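PDB 4ZA6: TetR family transcriptional regulator from Rhodococcus erythropolis, which probably binds DNA as a TetR-family repressor (QsdR) that controls qsdA and, through it, the degradation of quorum-sensing N-acyl-homoserine lactone signals. Local coordinates for residues R87-S92 / H157-L162; R96-T99 / V105-K108. All coordinates share one frame; numbering follows the deposited sequence.

Contact 1: residues R87-S92 / H157-L162; sequences RSVESS and HLYAPL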
ATOM      1  N   ARG A  87       6.453   5.004   7.424  1.00 27.05           N
ATOM      2  CA  ARG A  87       7.551   5.954   7.296  1.00 26.85           C
ATOM      3  C   ARG A  87       8.229   5.848   5.944  1.00 29.46           C
ATOM      4  O   ARG A  87       8.667   6.867   5.418  1.00 27.27           O
ATOM      5  CB  ARG A  87       8.534   5.826   8.464  1.00 28.31           C
ATOM      6  CG  ARG A  87       7.925   6.337   9.754  1.00 32.05           C
ATOM      7  CD  ARG A  87       8.900   6.365  10.915  1.00 44.18           C
ATOM      8  NE  ARG A  87       8.753   5.163  11.730  1.00 58.24           N
ATOM      9  CZ  ARG A  87       8.113   5.107  12.895  1.00 53.94           C
ATOM     10  NH1 ARG A  87       7.604   6.204  13.437  1.00 38.88           N
ATOM     11  NH2 ARG A  87       8.010   3.959  13.543  1.00 39.39           N
ATOM     12  N   SER A  88       8.248   4.628   5.339  1.00 27.73           N
ATOM     13  CA  SER A  88       8.825   4.423   4.005  1.00 28.27           C
ATOM     14  C   SER A  88       7.934   5.097   2.950  1.00 32.48           C
ATOM     15  O   SER A  88       8.429   5.763   2.049  1.00 33.30           O
ATOM     16  CB  SER A  88       8.983   2.935   3.706  1.00 30.14           C
ATOM     17  OG  SER A  88       9.513   2.764   2.404  1.00 34.13           O
ATOM     18  N   VAL A  89       6.630   4.961   3.102  1.00 28.11           N
ATOM     19  CA  VAL A  89       5.639   5.588   2.220  1.00 27.92           C
ATOM     20  C   VAL A  89       5.717   7.127   2.362  1.00 33.13           C
ATOM     21  O   VAL A  89       5.751   7.822   1.353  1.00 31.84           O
ATOM     22  CB  VAL A  89       4.225   5.051   2.488  1.00 29.83           C
ATOM     23  CG1 VAL A  89       3.159   5.877   1.747  1.00 29.70           C
ATOM     24  CG2 VAL A  89       4.124   3.580   2.110  1.00 28.58           C
ATOM     25  N   GLU A  90       5.794   7.640   3.603  1.00 30.79           N
ATOM     26  CA  GLU A  90       5.915   9.081   3.878  1.00 32.60           C
ATOM     27  C   GLU A  90       7.175   9.709   3.206  1.00 37.66           C
ATOM     28  O   GLU A  90       7.100  10.832   2.704  1.00 37.97           O
ATOM     29  CB  GLU A  90       5.898   9.321   5.406  1.00 33.97           C
ATOM     30  CG  GLU A  90       5.929  10.779   5.839  1.00 44.00           C
ATOM     31  CD  GLU A  90       6.236  11.002   7.312  1.00 62.07           C
ATOM     32  OE1 GLU A  90       7.061  10.248   7.879  1.00 48.66           O
ATOM     33  OE2 GLU A  90       5.661  11.947   7.897  1.00 53.96           O
ATOM     34  N   SER A  91       8.307   8.974   3.171  1.00 34.71           N
ATOM     35  CA  SER A  91       9.549   9.484   2.573  1.00 35.60           C
ATOM     36  C   SER A  91       9.694   9.188   1.069  1.00 37.08           C
ATOM     37  O   SER A  91      10.756   9.448   0.496  1.00 36.57           O
ATOM     38  CB  SER A  91      10.761   8.984   3.361  1.00 39.90           C
ATOM     39  OG  SER A  91      10.981   7.595   3.161  1.00 48.20           O
ATOM     40  N   SER A  92       8.636   8.658   0.419  1.00 32.37           N
ATOM     41  CA  SER A  92       8.708   8.334  -1.014  1.00 31.90           C
ATOM     42  C   SER A  92       8.636   9.564  -1.891  1.00 36.32           C
ATOM     43  O   SER A  92       7.610  10.232  -1.898  1.00 34.37           O
ATOM     44  CB  SER A  92       7.588   7.382  -1.404  1.00 33.59           C
ATOM     45  OG  SER A  92       7.628   7.083  -2.789  1.00 34.82           O
ATOM     46  N   HIS A 157      -4.904   8.097   8.125  1.00 25.46           N
ATOM     47  CA  HIS A 157      -3.934   8.799   8.966  1.00 23.96           C
ATOM     48  C   HIS A 157      -2.637   8.939   8.220  1.00 27.68           C
ATOM     49  O   HIS A 157      -2.050  10.029   8.225  1.00 28.45           O
ATOM     50  CB  HIS A 157      -3.744   8.104  10.324  1.00 24.05           C
ATOM     51  CG  HIS A 157      -4.934   8.251  11.209  1.00 27.07           C
ATOM     52  ND1 HIS A 157      -5.249   9.455  11.790  1.00 29.29           N
ATOM     53  CD2 HIS A 157      -5.886   7.350  11.533  1.00 27.27           C
ATOM     54  CE1 HIS A 157      -6.361   9.248  12.469  1.00 27.84           C
ATOM     55  NE2 HIS A 157      -6.769   7.996  12.363  1.00 26.97           N
ATOM     56  N   LEU A 158      -2.178   7.853   7.563  1.00 23.39           N
ATOM     57  CA  LEU A 158      -0.959   7.934   6.753  1.00 22.65           C
ATOM     58  C   LEU A 158      -1.069   9.052   5.721  1.00 28.42           C
ATOM     59  O   LEU A 158      -0.126   9.829   5.542  1.00 28.41           O
ATOM     60  CB  LEU A 158      -0.682   6.589   6.076  1.00 21.71           C
ATOM     61  CG  LEU A 158       0.505   6.519   5.117  1.00 26.28           C
ATOM     62  CD1 LEU A 158       1.808   7.040   5.761  1.00 26.11           C
ATOM     63  CD2 LEU A 158       0.665   5.116   4.570  1.00 27.58           C
ATOM     64  N   TYR A 159      -2.226   9.149   5.061  1.00 27.25           N
ATOM     65  CA  TYR A 159      -2.460  10.127   4.007  1.00 27.33           C
ATOM     66  C   TYR A 159      -3.238  11.356   4.452  1.00 32.65           C
ATOM     67  O   TYR A 159      -3.800  12.030   3.591  1.00 32.75           O
ATOM     68  CB  TYR A 159      -3.137   9.439   2.793  1.00 27.79           C
ATOM     69  CG  TYR A 159      -2.382   8.233   2.283  1.00 28.42           C
ATOM     70  CD1 TYR A 159      -1.119   8.368   1.712  1.00 30.99           C
ATOM     71  CD2 TYR A 159      -2.919   6.953   2.386  1.00 27.33           C
ATOM     72  CE1 TYR A 159      -0.397   7.257   1.289  1.00 31.74           C
ATOM     73  CE2 TYR A 159      -2.201   5.833   1.971  1.00 26.88           C
ATOM     74  CZ  TYR A 159      -0.952   5.994   1.402  1.00 33.90           C
ATOM     75  OH  TYR A 159      -0.243   4.899   0.982  1.00 33.95           O
ATOM     76  N   ALA A 160      -3.235  11.678   5.776  1.00 29.12           N
ATOM     77  CA  ALA A 160      -3.921  12.834   6.375  1.00 29.08           C
ATOM     78  C   ALA A 160      -3.662  14.182   5.658  1.00 34.33           C
ATOM     79  O   ALA A 160      -4.632  14.924   5.516  1.00 32.52           O
ATOM     80  CB  ALA A 160      -3.608  12.941   7.855  1.00 29.70           C
ATOM     81  N   PRO A 161      -2.443  14.505   5.114  1.00 32.66           N
ATOM     82  CA  PRO A 161      -2.288  15.777   4.387  1.00 32.75           C
ATOM     83  C   PRO A 161      -3.153  15.915   3.134  1.00 36.33           C
ATOM     84  O   PRO A 161      -3.535  17.032   2.799  1.00 38.05           O
ATOM     85  CB  PRO A 161      -0.800  15.838   4.068  1.00 35.03           C
ATOM     86  CG  PRO A 161      -0.158  14.876   4.999  1.00 38.82           C
ATOM     87  CD  PRO A 161      -1.152  13.783   5.157  1.00 34.20           C
ATOM     88  N   LEU A 162      -3.532  14.792   2.490  1.00 30.19           N
ATOM     89  CA  LEU A 162      -4.415  14.806   1.320  1.00 29.75           C
ATOM     90  C   LEU A 162      -5.865  15.048   1.685  1.00 35.43           C
ATOM     91  O   LEU A 162      -6.677  15.375   0.824  1.00 33.67           O
ATOM     92  CB  LEU A 162      -4.288  13.496   0.535  1.00 28.60           C
ATOM     93  CG  LEU A 162      -2.908  13.250  -0.074  1.00 32.97           C
ATOM     94  CD1 LEU A 162      -2.813  11.867  -0.633  1.00 32.34           C
ATOM     95  CD2 LEU A 162      -2.555  14.342  -1.121  1.00 36.57           C
TER
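Val89, in the last turn of helix 74-90, makes a small, largely apolar contact with Leu158 and Tyr159, where helix 143-158 ends, inside the all-helical C-terminal domain of this TetR-family protein. One methyl carries most of it. Val89 CG1 stands anti to the backbone N (chi1 170°), which sends it across to both partners. On the leucine side Val89 CG1 lies 3.8 Å from Leu158 CD2. On the tyrosine side the closest atom to Val89 CG1 is the hydroxyl, Tyr159 OH, at 3.6 Å. The same methyl is 3.8 Å from Tyr159 CE1 and reaches the phenol obliquely, the two side chains crossing at about a right angle. Leu158 also packs against its own neighbour, with CG 3.9 Å above the plane of the Tyr159 ring and over its centre, and Val89 CG1 meets both the leucine methyl and the hydroxyl end of that ring. Tyr159 is the first residue to leave helical geometry, and a 3-10 segment begins at Ala160. Leu95 of helix 93-101 touches both Val89 and Tyr159, helix 103-111 adds Ala110 and Met111 to the tyrosine, and Ile170 of helix 170-181 packs on Glu90.

Contact 2: residues R96-T99 / V105-K108; sequences RALT and VFIK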
ATOM      1  N   ARG A  96       5.249  11.252  -3.627  1.00 35.64           N
ATOM      2  CA  ARG A  96       5.142  12.699  -3.418  1.00 36.95           C
ATOM      3  C   ARG A  96       4.855  13.453  -4.712  1.00 38.28           C
ATOM      4  O   ARG A  96       3.986  14.320  -4.720  1.00 36.62           O
ATOM      5  CB  ARG A  96       6.409  13.242  -2.722  1.00 42.87           C
ATOM      6  CG  ARG A  96       6.164  14.475  -1.859  1.00 56.75           C
ATOM      7  CD  ARG A  96       7.222  14.635  -0.782  1.00 73.34           C
ATOM      8  NE  ARG A  96       6.955  13.799   0.392  1.00 84.88           N
ATOM      9  CZ  ARG A  96       6.253  14.187   1.456  1.00 97.46           C
ATOM     10  NH1 ARG A  96       5.730  15.406   1.506  1.00 87.06           N
ATOM     11  NH2 ARG A  96       6.066  13.356   2.476  1.00 77.83           N
ATOM     12  N   ALA A  97       5.566  13.105  -5.808  1.00 36.12           N
ATOM     13  CA  ALA A  97       5.384  13.704  -7.131  1.00 37.08           C
ATOM     14  C   ALA A  97       4.001  13.369  -7.679  1.00 39.00           C
ATOM     15  O   ALA A  97       3.353  14.235  -8.256  1.00 38.16           O
ATOM     16  CB  ALA A  97       6.467  13.202  -8.094  1.00 38.72           C
ATOM     17  N   LEU A  98       3.551  12.110  -7.484  1.00 35.31           N
ATOM     18  CA  LEU A  98       2.251  11.623  -7.938  1.00 34.58           C
ATOM     19  C   LEU A  98       1.125  12.308  -7.175  1.00 36.94           C
ATOM     20  O   LEU A  98       0.215  12.826  -7.809  1.00 36.19           O
ATOM     21  CB  LEU A  98       2.170  10.087  -7.793  1.00 33.85           C
ATOM     22  CG  LEU A  98       0.857   9.429  -8.236  1.00 39.25           C
ATOM     23  CD1 LEU A  98       0.852   9.144  -9.739  1.00 41.14           C
ATOM     24  CD2 LEU A  98       0.581   8.164  -7.437  1.00 39.57           C
ATOM     25  N   THR A  99       1.221  12.370  -5.834  1.00 35.55           N
ATOM     26  CA  THR A  99       0.203  12.990  -4.974  1.00 36.76           C
ATOM     27  C   THR A  99       0.037  14.477  -5.193  1.00 44.06           C
ATOM     28  O   THR A  99      -1.063  14.993  -5.019  1.00 44.82           O
ATOM     29  CB  THR A  99       0.325  12.574  -3.501  1.00 42.12           C
ATOM     30  OG1 THR A  99       1.564  13.038  -2.955  1.00 39.13           O
ATOM     31  CG2 THR A  99       0.182  11.080  -3.309  1.00 36.49           C
ATOM     32  N   VAL A 105      -7.116  11.287  -7.744  1.00 31.74           N
ATOM     33  CA  VAL A 105      -6.919   9.937  -8.299  1.00 30.20           C
ATOM     34  C   VAL A 105      -6.336   9.086  -7.197  1.00 32.15           C
ATOM     35  O   VAL A 105      -6.856   8.004  -6.931  1.00 30.81           O
ATOM     36  CB  VAL A 105      -6.010   9.943  -9.567  1.00 35.62           C
ATOM     37  CG1 VAL A 105      -5.601   8.531  -9.977  1.00 34.97           C
ATOM     38  CG2 VAL A 105      -6.701  10.639 -10.736  1.00 36.46           C
ATOM     39  N   PHE A 106      -5.280   9.596  -6.515  1.00 28.16           N
ATOM     40  CA  PHE A 106      -4.633   8.849  -5.440  1.00 27.94           C
ATOM     41  C   PHE A 106      -5.550   8.564  -4.234  1.00 32.43           C
ATOM     42  O   PHE A 106      -5.511   7.440  -3.708  1.00 30.66           O
ATOM     43  CB  PHE A 106      -3.301   9.493  -4.997  1.00 29.57           C
ATOM     44  CG  PHE A 106      -2.574   8.612  -4.013  1.00 28.54           C
ATOM     45  CD1 PHE A 106      -1.922   7.464  -4.438  1.00 30.14           C
ATOM     46  CD2 PHE A 106      -2.661   8.851  -2.646  1.00 29.08           C
ATOM     47  CE1 PHE A 106      -1.323   6.592  -3.510  1.00 29.75           C
ATOM     48  CE2 PHE A 106      -2.033   8.002  -1.728  1.00 30.71           C
ATOM     49  CZ  PHE A 106      -1.377   6.870  -2.168  1.00 27.21           C
ATOM     50  N   ILE A 107      -6.366   9.546  -3.807  1.00 28.70           N
ATOM     51  CA  ILE A 107      -7.278   9.335  -2.674  1.00 27.95           C
ATOM     52  C   ILE A 107      -8.148   8.119  -2.973  1.00 29.88           C
ATOM     53  O   ILE A 107      -8.284   7.225  -2.122  1.00 27.67           O
ATOM     54  CB  ILE A 107      -8.124  10.593  -2.307  1.00 31.63           C
ATOM     55  CG1 ILE A 107      -7.234  11.718  -1.702  1.00 32.69           C
ATOM     56  CG2 ILE A 107      -9.226  10.200  -1.282  1.00 31.67           C
ATOM     57  CD1 ILE A 107      -7.892  13.144  -1.685  1.00 36.44           C
ATOM     58  N   LYS A 108      -8.683   8.068  -4.214  1.00 27.69           N
ATOM     59  CA  LYS A 108      -9.529   6.988  -4.722  1.00 27.77           C
ATOM     60  C   LYS A 108      -8.802   5.647  -4.738  1.00 32.10           C
ATOM     61  O   LYS A 108      -9.331   4.665  -4.226  1.00 32.44           O
ATOM     62  CB  LYS A 108     -10.073   7.350  -6.114  1.00 29.01           C
ATOM     63  CG  LYS A 108     -10.999   6.318  -6.722  1.00 44.05           C
ATOM     64  CD  LYS A 108     -11.737   6.877  -7.913  1.00 47.65           C
ATOM     65  CE  LYS A 108     -12.783   5.914  -8.379  1.00 65.44           C
ATOM     66  NZ  LYS A 108     -12.250   4.894  -9.332  1.00 75.17           N
TER
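Phe106 packs its aromatic ring against Thr99 and Leu98, in a buried, apolar contact between two short consecutive helices, 93-101 and 103-111. The CH-pi interaction comes from the threonine. Its methyl CG2 sits over one face of the ring, displaced toward the rim, with 4.0 Å from Thr99 CG2 to the Phe106 ring centroid and a direction 25° off the ring normal. The nearest ring atom is Phe106 CD2, 3.7 Å from Thr99 CG2. Thr99 and Phe106 run side by side and point the same way, and their CA atoms, 6.4 Å apart, are the closest pair across the two segments. With Thr99 chi1 at 64°, OG1 lies between the backbone N and the carbonyl carbon, turned back to its own helix, where Leu95 O and Arg96 O both lie within weak hydrogen-bonding reach; CG2 is left to meet the phenylalanine.

Helices 93-101 and 103-111 follow each other with a single residue between them and pack side chain to side chain, within the C-terminal region that in TetR-family regulators commonly houses ligand binding. A bound methylpentanediol, probably from the crystallisation liquor, lies about 4 Å from the Phe106 side chain, which may mark a pocket.

Leu98 adds an apolar contact. Leu98 CD2 approaches Phe106 CD1 at 4.0 Å, obliquely to the ring, and the two side chains cross at about a right angle. Phe106 CG is anti to its backbone N (chi1 -173°), carrying the ring toward helix 93-101. Leu55 of helix 47-69 touches both Leu98 and Phe106. Tyr159 and Phe106 pair their rings edge-to-face, while Leu162 packs against both Phe106 and Thr99.

In the fold
From the N terminus, the chain passes through helix 47-69 and reaches 87-92 at the end of helix 74-90, then turns into helices 93-101 and 103-111. Contact 2 closes a short loop between these two, with five residues between its segments. Contact 1 closes a far longer, mostly helical loop of 64 residues when the chain returns at 157-162, so contact 2 is nested inside it. The two join directly: Tyr159 CE1 lies 3.5 Å from Phe106 CE2, and Arg96 NH2 probably donates a hydrogen bond to Glu90 O at 2.7 Å. Together they tie helices 74-90, 93-101, 103-111 and 143-158 within the C-terminal domain.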